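Local coordinates for aldehyde dehydrogenase family protein (Pseudomonas syringae pv. tomato, PDB 6X9L) that probably oxidises long-chain aliphatic aldehydes such as octanal with NAD+ as hydride acceptor, at residues S379-S384 and C398-D403; H422-D427 and H444-S449; L6-V11 and L96-S101. The protein carries 1 engineered substitution. All blocks are in the same frame, centred on the assembly; numbering follows the deposited sequence.

Contact 1: residues S379-S384 and C398-D403; sequences SEVDSS and CLIAYD
Val381 turns its side chain onto strand 396-402 and comes down between Cys398 and Ile400. With CG1 anti to the backbone N (chi1 161°), that methyl reaches CG1 of Ile400 at 3.8 Å and CB of Cys398 at 4.0 Å. Cys398 has SG beside its own backbone N, which sets the sulphur 4.1 Å from both CG1 and CG2 of Val381. The Val381 and Ile400 side chains meet at a slant, methyl against methylene, and CG1 of Ile400 also lies against the Val381 carbonyl, 3.7 Å from its O. Beside this valine a backbone bond fixes the spacing: Val381 N donates to Leu399 O at 3.2 Å, with the donor nearly on the C=O axis (170°) and a moderately bent N-H. Here the parallel pairing of strand 376-379 with strand 396-402, within the seven-stranded sheet of the aldehyde dehydrogenase fold, gives way to a loop; Glu380 interrupts the extended run with positive phi, and its side chain points away from the neighbouring strand. Leu399, which alternates with Cys398 and Ile400 along the strand, meets Ser379, whose OG stands anti to the backbone N (chi1 -172°) and lies 3.6 Å from Leu399 CB. That OG is hydrogen-bonded to the Glu308 carboxylate of helix 304-316, and Leu399 rests against Val307 of the same helix. On the Ile400 face, helix 405-413 brings Ile411 against both Ile400 and Ser383. Farther along the loop, Asp382 closes an Asx turn: its OD2 accepts from Ser384 N at 3.1 Å and also from Ser384 OG, both from above the carboxylate plane, so one oxygen holds Ser384 by both its backbone and its hydroxyl.

Contact 2: residues H422-D427 and H444-S449; sequences HVQGQD and HLNYPS
His422 and His444 sit side by side on one face of the sheet, both with CG anti to the carbonyl carbon. The ring planes differ little in tilt, but the rings are displaced, 5.1 Å between centroids, with scant overlap; instead CB of His444 lies over one face of the His422 ring, 4.0 Å from its centroid, a CH-pi contact. Val423 and Leu445 occupy the opposite face, where CD2 of Leu445 reaches CB of Val423 at 3.8 Å. The parallel pairing is held by Val423 N to His444 O and by Asn446 N to Val423 O, both 2.9 Å and nearly straight. Past the strand end, Asn446 takes over with its side chain: OD1 receives Gly425 N at 3.0 Å on a lone pair, and ND2 returns a weak bond to Gly425 O. Gln424, bent at chi2 (-39°), lays its amide flat on the Tyr447 ring, the planes 7° apart, with NE2 over one face 3.0 Å from Tyr447 CZ. Asn264 holds both groups, pairing with Gln424 NE2 and with Tyr447 OH. The contact closes the beta-alpha-beta unit 422-424, 428-435, 442-445: Val423 and Leu445 pack on helix 428-435, strand 263-266 flanks 422-424, and beyond His444 a strand of the second subunit continues the sheet.

Contact 3: residues L6-V11 and L96-S101; sequences LNSHRV and LAQAIS
Gln98 meets the N-terminal segment with both its backbone and its side chain. Its carbonyl O accepts Asn7 ND2 at 3.3 Å, in the carbonyl plane and on a lone pair, while OE1 accepts Ser8 N at 3.1 Å from above the amide plane. The Asn7 and Gln98 side chains run antiparallel alongside one another, their amide planes 70° apart. Beside them His9 lays one ring face on Ala99, whose CB stands over the ring centre, 3.6 Å from the centroid: a CH-pi contact. A water joins Asn7 ND2 to Ser101 OG.

These groups are set by a second shell. Asn7, with CG anti to its backbone N, turns OD1 back to accept His9 N at 3.2 Å, an Asx turn that presents Ser8 N and the His9 ring to the helix. Gln98, bent at chi2 (-87°), has its NE2 bonded to Glu94 one turn back, and Ser101 OG bonds to Ala106 O. Gln324 receives the N-H groups of Leu6 and Asn7. The N-terminal loop thus lies on helix 93-104, whose Gln98 also touches helix 108-115, while Leu193 of helix 188-201 packs against both His9 and Ala99.

In the fold
From the N terminus, contact 3 comes first: it closes the longest loop, bringing helix 93-104 back to residues 6-11 near the N terminus across 84 intervening residues. Contact 1 follows far down the chain, a short closure from the loop after strand 376-379 to strand 396-402, and contact 2 then spans strand 422-424, helix 428-435 and strand 442-445. The three run in series, none enclosing or crossing another. Contacts 1 and 2 share the seven-stranded sheet, their centres 20 Å apart and their nearest atoms about 7 Å; contact 2 lies at strand 442-445, outermost within this chain, where the second subunit carries the sheet on. Contact 3 stands apart, its centre 40 Å from that of contact 1.

Contact 1: residues S379-S384 and C398-D403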
loop_
_atom_site.group_PDB
_atom_site.type_symbol
_atom_site.label_atom_id
_atom_site.label_comp_id
_atom_site.label_asym_id
_atom_site.label_seq_id
_atom_site.Cartn_x
_atom_site.Cartn_y
_atom_site.Cartn_z
ATOM N N SER A 379 -23.375 25.590 15.566
ATOM C CA SER A 379 -24.581 24.993 15.010
ATOM C C SER A 379 -24.990 25.761 13.762
ATOM O O SER A 379 -24.346 26.740 13.371
ATOM C CB SER A 379 -25.720 24.971 16.035
ATOM O OG SER A 379 -26.800 24.222 15.532
ATOM N N GLU A 380 -26.039 25.263 13.110
ATOM C CA GLU A 380 -26.541 25.832 11.832
ATOM C C GLU A 380 -25.353 25.890 10.887
ATOM O O GLU A 380 -25.182 26.882 10.201
ATOM C CB GLU A 380 -27.212 27.190 12.015
ATOM C CG GLU A 380 -28.646 27.091 12.478
ATOM C CD GLU A 380 -29.233 28.371 13.029
ATOM O OE1 GLU A 380 -28.610 29.431 12.850
ATOM O OE2 GLU A 380 -30.299 28.296 13.652
ATOM N N VAL A 381 -24.568 24.828 10.907
ATOM C CA VAL A 381 -23.312 24.722 10.131
ATOM C C VAL A 381 -23.595 24.172 8.740
ATOM O O VAL A 381 -24.277 23.176 8.599
ATOM C CB VAL A 381 -22.293 23.858 10.891
ATOM C CG1 VAL A 381 -21.197 23.326 9.992
ATOM C CG2 VAL A 381 -21.697 24.617 12.046
ATOM N N ASP A 382 -23.053 24.853 7.753
ATOM C CA ASP A 382 -23.175 24.406 6.356
ATOM C C ASP A 382 -21.971 23.537 6.037
ATOM O O ASP A 382 -20.868 23.936 6.375
ATOM C CB ASP A 382 -23.123 25.599 5.422
ATOM C CG ASP A 382 -23.681 25.211 4.084
ATOM O OD1 ASP A 382 -24.894 25.115 3.988
ATOM O OD2 ASP A 382 -22.894 24.950 3.185
ATOM N N SER A 383 -22.154 22.518 5.208
ATOM C CA SER A 383 -21.074 21.578 4.810
ATOM C C SER A 383 -19.926 22.285 4.085
ATOM O O SER A 383 -18.836 21.773 4.128
ATOM C CB SER A 383 -21.595 20.396 4.063
ATOM O OG SER A 383 -21.938 19.351 4.951
ATOM N N SER A 384 -20.198 23.370 3.384
ATOM C CA SER A 384 -19.191 24.195 2.701
ATOM C C SER A 384 -18.375 25.029 3.687
ATOM O O SER A 384 -17.441 25.660 3.235
ATOM C CB SER A 384 -19.871 25.092 1.750
ATOM O OG SER A 384 -20.706 25.980 2.451
ATOM N N CYS A 398 -19.175 20.645 15.394
ATOM C CA CYS A 398 -20.125 21.212 14.446
ATOM C C CYS A 398 -21.434 20.445 14.489
ATOM O O CYS A 398 -21.443 19.212 14.529
ATOM C CB CYS A 398 -19.574 21.190 13.019
ATOM S SG CYS A 398 -18.280 22.400 12.721
ATOM N N LEU A 399 -22.534 21.188 14.485
ATOM C CA LEU A 399 -23.884 20.646 14.399
ATOM C C LEU A 399 -24.422 20.917 13.000
ATOM O O LEU A 399 -24.425 22.068 12.553
ATOM C CB LEU A 399 -24.785 21.297 15.446
ATOM C CG LEU A 399 -24.979 20.632 16.806
ATOM C CD1 LEU A 399 -23.872 19.657 17.138
ATOM C CD2 LEU A 399 -25.086 21.708 17.876
ATOM N N ILE A 400 -24.870 19.866 12.315
ATOM C CA ILE A 400 -25.377 19.962 10.943
ATOM C C ILE A 400 -26.750 19.304 10.861
ATOM O O ILE A 400 -26.953 18.200 11.384
ATOM C CB ILE A 400 -24.420 19.300 9.934
ATOM C CG1 ILE A 400 -23.040 19.952 9.989
ATOM C CG2 ILE A 400 -25.020 19.323 8.522
ATOM C CD1 ILE A 400 -21.965 19.110 9.343
ATOM N N ALA A 401 -27.685 19.974 10.188
ATOM C CA ALA A 401 -29.058 19.503 10.089
ATOM C C ALA A 401 -29.277 18.748 8.788
ATOM O O ALA A 401 -28.609 19.003 7.781
ATOM C CB ALA A 401 -30.046 20.669 10.163
ATOM N N TYR A 402 -30.235 17.822 8.819
ATOM C CA TYR A 402 -30.634 17.074 7.635
ATOM C C TYR A 402 -32.154 16.892 7.612
ATOM O O TYR A 402 -32.820 16.919 8.651
ATOM C CB TYR A 402 -29.895 15.726 7.570
ATOM C CG TYR A 402 -30.306 14.693 8.609
ATOM C CD1 TYR A 402 -31.510 13.995 8.493
ATOM C CD2 TYR A 402 -29.472 14.378 9.683
ATOM C CE1 TYR A 402 -31.885 13.041 9.429
ATOM C CE2 TYR A 402 -29.843 13.417 10.626
ATOM C CZ TYR A 402 -31.045 12.752 10.490
ATOM O OH TYR A 402 -31.422 11.790 11.402
ATOM N N ASP A 403 -32.699 16.710 6.406
ATOM C CA ASP A 403 -34.133 16.541 6.206
ATOM C C ASP A 403 -34.544 15.133 5.805
ATOM O O ASP A 403 -35.740 14.833 5.834
ATOM C CB ASP A 403 -34.638 17.505 5.124
ATOM C CG ASP A 403 -34.365 18.962 5.457
ATOM O OD1 ASP A 403 -34.837 19.445 6.518
ATOM O OD2 ASP A 403 -33.674 19.624 4.646
#

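Contact 2: residues H422-D427 and H444-S449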
loop_
_atom_site.group_PDB
_atom_site.type_symbol
_atom_site.label_atom_id
_atom_site.label_comp_id
_atom_site.label_asym_id
_atom_site.label_seq_id
_atom_site.Cartn_x
_atom_site.Cartn_y
_atom_site.Cartn_z
ATOM N N HIS A 422 -19.716 7.648 13.355
ATOM C CA HIS A 422 -20.603 7.228 14.433
ATOM C C HIS A 422 -22.064 7.226 13.991
ATOM O O HIS A 422 -22.502 8.107 13.246
ATOM C CB HIS A 422 -20.438 8.142 15.638
ATOM C CG HIS A 422 -19.199 7.869 16.424
ATOM N ND1 HIS A 422 -19.219 7.238 17.649
ATOM C CD2 HIS A 422 -17.898 8.133 16.156
ATOM C CE1 HIS A 422 -17.982 7.124 18.100
ATOM N NE2 HIS A 422 -17.163 7.660 17.213
ATOM N N VAL A 423 -22.835 6.249 14.464
ATOM C CA VAL A 423 -24.263 6.200 14.190
ATOM C C VAL A 423 -24.999 5.982 15.504
ATOM O O VAL A 423 -24.614 5.118 16.305
ATOM C CB VAL A 423 -24.621 5.104 13.174
ATOM C CG1 VAL A 423 -26.121 5.097 12.900
ATOM C CG2 VAL A 423 -23.874 5.341 11.874
ATOM N N GLN A 424 -26.026 6.808 15.743
ATOM C CA GLN A 424 -26.938 6.688 16.874
ATOM C C GLN A 424 -28.313 6.330 16.332
ATOM O O GLN A 424 -28.829 7.007 15.435
ATOM C CB GLN A 424 -27.014 7.985 17.676
ATOM C CG GLN A 424 -25.677 8.564 18.061
ATOM C CD GLN A 424 -24.678 7.504 18.459
ATOM O OE1 GLN A 424 -25.039 6.466 19.036
ATOM N NE2 GLN A 424 -23.402 7.746 18.130
ATOM N N GLY A 425 -28.898 5.271 16.865
ATOM C CA GLY A 425 -30.182 4.822 16.384
ATOM C C GLY A 425 -30.771 3.763 17.289
ATOM O O GLY A 425 -30.031 2.974 17.888
ATOM N N GLN A 426 -32.103 3.744 17.401
ATOM C CA GLN A 426 -32.763 2.712 18.185
ATOM C C GLN A 426 -32.936 1.430 17.372
ATOM O O GLN A 426 -32.623 0.338 17.853
ATOM C CB GLN A 426 -34.110 3.223 18.711
ATOM C CG GLN A 426 -34.360 2.881 20.183
ATOM C CD GLN A 426 -34.580 4.113 21.063
ATOM O OE1 GLN A 426 -35.199 5.095 20.644
ATOM N NE2 GLN A 426 -34.071 4.059 22.290
ATOM N N ASP A 427 -33.435 1.534 16.143
ATOM C CA ASP A 427 -33.536 0.359 15.280
ATOM C C ASP A 427 -32.139 -0.056 14.825
ATOM O O ASP A 427 -31.509 0.648 14.028
ATOM C CB ASP A 427 -34.434 0.643 14.082
ATOM C CG ASP A 427 -34.451 -0.507 13.091
ATOM O OD1 ASP A 427 -33.824 -1.544 13.385
ATOM O OD2 ASP A 427 -35.082 -0.391 12.018
ATOM N N HIS A 444 -19.046 3.233 14.340
ATOM C CA HIS A 444 -19.352 2.851 15.714
ATOM C C HIS A 444 -20.825 3.090 16.011
ATOM O O HIS A 444 -21.319 4.214 15.866
ATOM C CB HIS A 444 -18.500 3.641 16.709
ATOM C CG HIS A 444 -17.031 3.388 16.588
ATOM N ND1 HIS A 444 -16.286 2.811 17.595
ATOM C CD2 HIS A 444 -16.161 3.650 15.582
ATOM C CE1 HIS A 444 -15.025 2.723 17.210
ATOM N NE2 HIS A 444 -14.925 3.216 15.990
ATOM N N LEU A 445 -21.504 2.049 16.485
ATOM C CA LEU A 445 -22.945 2.069 16.696
ATOM C C LEU A 445 -23.265 2.249 18.173
ATOM O O LEU A 445 -22.842 1.438 19.008
ATOM C CB LEU A 445 -23.557 0.773 16.190
ATOM C CG LEU A 445 -23.154 0.406 14.776
ATOM C CD1 LEU A 445 -23.861 -0.871 14.394
ATOM C CD2 LEU A 445 -23.526 1.533 13.823
ATOM N N ASN A 446 -24.029 3.297 18.491
ATOM C CA ASN A 446 -24.500 3.540 19.854
ATOM C C ASN A 446 -23.360 3.415 20.872
ATOM O O ASN A 446 -23.483 2.763 21.912
ATOM C CB ASN A 446 -25.651 2.590 20.195
ATOM C CG ASN A 446 -26.821 2.727 19.240
ATOM O OD1 ASN A 446 -27.259 3.833 18.926
ATOM N ND2 ASN A 446 -27.324 1.598 18.760
ATOM N N TYR A 447 -22.226 4.021 20.538
ATOM C CA TYR A 447 -21.089 4.213 21.434
ATOM C C TYR A 447 -20.573 2.902 22.009
ATOM O O TYR A 447 -20.461 2.746 23.237
ATOM C CB TYR A 447 -21.464 5.198 22.539
ATOM C CG TYR A 447 -21.982 6.502 21.966
ATOM C CD1 TYR A 447 -21.156 7.344 21.238
ATOM C CD2 TYR A 447 -23.310 6.877 22.127
ATOM C CE1 TYR A 447 -21.630 8.527 20.689
ATOM C CE2 TYR A 447 -23.791 8.069 21.591
ATOM C CZ TYR A 447 -22.950 8.884 20.868
ATOM O OH TYR A 447 -23.440 10.061 20.334
ATOM N N PRO A 448 -20.184 1.964 21.149
ATOM C CA PRO A 448 -19.526 0.747 21.629
ATOM C C PRO A 448 -18.213 1.084 22.314
ATOM O O PRO A 448 -17.668 2.183 22.179
ATOM C CB PRO A 448 -19.291 -0.049 20.344
ATOM C CG PRO A 448 -19.075 1.024 19.322
ATOM C CD PRO A 448 -20.009 2.155 19.703
ATOM N N SER A 449 -17.707 0.122 23.068
ATOM C CA SER A 449 -16.415 0.284 23.706
ATOM C C SER A 449 -15.312 -0.099 22.738
ATOM O O SER A 449 -15.522 -0.844 21.776
ATOM C CB SER A 449 -16.311 -0.553 24.976
ATOM O OG SER A 449 -16.759 -1.857 24.736
#

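Contact 3: residues L6-V11 and L96-S101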
loop_
_atom_site.group_PDB
_atom_site.type_symbol
_atom_site.label_atom_id
_atom_site.label_comp_id
_atom_site.label_asym_id
_atom_site.label_seq_id
_atom_site.Cartn_x
_atom_site.Cartn_y
_atom_site.Cartn_z
ATOM N N LEU A 6 3.249 19.187 41.448
ATOM C CA LEU A 6 2.654 17.878 41.720
ATOM C C LEU A 6 3.089 16.792 40.716
ATOM O O LEU A 6 3.351 15.660 41.118
ATOM C CB LEU A 6 1.126 17.969 41.734
ATOM C CG LEU A 6 0.353 18.509 42.930
ATOM C CD1 LEU A 6 -0.082 19.930 42.651
ATOM C CD2 LEU A 6 -0.859 17.620 43.194
ATOM N N ASN A 7 3.159 17.118 39.422
ATOM C CA ASN A 7 3.619 16.141 38.439
ATOM C C ASN A 7 4.974 15.590 38.860
ATOM O O ASN A 7 5.886 16.345 39.204
ATOM C CB ASN A 7 3.703 16.774 37.045
ATOM C CG ASN A 7 3.841 15.728 35.931
ATOM O OD1 ASN A 7 4.909 15.135 35.750
ATOM N ND2 ASN A 7 2.758 15.505 35.180
ATOM N N SER A 8 5.103 14.267 38.840
ATOM C CA SER A 8 6.222 13.582 39.472
ATOM C C SER A 8 7.281 13.083 38.495
ATOM O O SER A 8 8.245 12.445 38.926
ATOM C CB SER A 8 5.700 12.400 40.275
ATOM O OG SER A 8 5.029 11.520 39.397
ATOM N N HIS A 9 7.140 13.340 37.205
ATOM C CA HIS A 9 8.085 12.792 36.249
ATOM C C HIS A 9 9.387 13.578 36.239
ATOM O O HIS A 9 9.384 14.808 36.233
ATOM C CB HIS A 9 7.501 12.798 34.847
ATOM C CG HIS A 9 8.466 12.313 33.823
ATOM N ND1 HIS A 9 8.951 11.024 33.826
ATOM C CD2 HIS A 9 9.078 12.947 32.797
ATOM C CE1 HIS A 9 9.795 10.872 32.821
ATOM N NE2 HIS A 9 9.894 12.026 32.187
ATOM N N ARG A 10 10.508 12.860 36.197
ATOM C CA ARG A 10 11.818 13.481 36.056
ATOM C C ARG A 10 12.548 12.835 34.893
ATOM O O ARG A 10 12.715 11.610 34.861
ATOM C CB ARG A 10 12.630 13.344 37.337
ATOM C CG ARG A 10 11.997 14.023 38.506
ATOM C CD ARG A 10 12.818 13.750 39.716
ATOM N NE ARG A 10 12.342 14.475 40.879
ATOM C CZ ARG A 10 13.102 14.706 41.939
ATOM N NH1 ARG A 10 14.357 14.280 41.944
ATOM N NH2 ARG A 10 12.623 15.378 42.977
ATOM N N VAL A 11 12.979 13.650 33.935
ATOM C CA VAL A 11 13.675 13.105 32.779
ATOM C C VAL A 11 15.038 12.599 33.220
ATOM O O VAL A 11 15.729 13.242 34.019
ATOM C CB VAL A 11 13.794 14.165 31.673
ATOM C CG1 VAL A 11 14.408 13.568 30.424
ATOM C CG2 VAL A 11 12.421 14.755 31.364
ATOM N N LEU A 96 4.680 6.293 33.339
ATOM C CA LEU A 96 4.368 6.622 31.957
ATOM C C LEU A 96 3.222 7.634 31.862
ATOM O O LEU A 96 3.256 8.541 31.021
ATOM C CB LEU A 96 4.040 5.341 31.195
ATOM C CG LEU A 96 5.160 4.336 30.913
ATOM C CD1 LEU A 96 4.539 2.997 30.525
ATOM C CD2 LEU A 96 6.071 4.820 29.820
ATOM N N ALA A 97 2.198 7.504 32.714
ATOM C CA ALA A 97 1.102 8.474 32.679
ATOM C C ALA A 97 1.585 9.866 33.063
ATOM O O ALA A 97 1.101 10.869 32.530
ATOM C CB ALA A 97 -0.040 8.039 33.599
ATOM N N GLN A 98 2.547 9.953 33.980
ATOM C CA GLN A 98 3.030 11.272 34.389
ATOM C C GLN A 98 3.848 11.953 33.289
ATOM O O GLN A 98 3.779 13.177 33.135
ATOM C CB GLN A 98 3.829 11.143 35.680
ATOM C CG GLN A 98 2.968 10.674 36.855
ATOM C CD GLN A 98 2.277 11.814 37.583
ATOM O OE1 GLN A 98 2.620 12.987 37.404
ATOM N NE2 GLN A 98 1.290 11.477 38.412
ATOM N N ALA A 99 4.608 11.185 32.504
ATOM C CA ALA A 99 5.403 11.779 31.433
ATOM C C ALA A 99 4.517 12.236 30.262
ATOM O O ALA A 99 4.727 13.321 29.704
ATOM C CB ALA A 99 6.482 10.788 30.978
ATOM N N ILE A 100 3.512 11.436 29.894
ATOM C CA ILE A 100 2.548 11.856 28.871
ATOM C C ILE A 100 1.868 13.164 29.274
ATOM O O ILE A 100 1.844 14.141 28.514
ATOM C CB ILE A 100 1.511 10.745 28.635
ATOM C CG1 ILE A 100 2.178 9.494 28.037
ATOM C CG2 ILE A 100 0.306 11.293 27.835
ATOM C CD1 ILE A 100 1.372 8.186 28.211
ATOM N N SER A 101 1.278 13.185 30.472
ATOM C CA SER A 101 0.659 14.392 31.004
ATOM C C SER A 101 1.620 15.576 30.953
ATOM O O SER A 101 1.252 16.676 30.517
ATOM C CB SER A 101 0.204 14.138 32.443
ATOM O OG SER A 101 -0.566 15.208 32.954
HETATM O O HOH W 1 0.511 16.336 34.861
#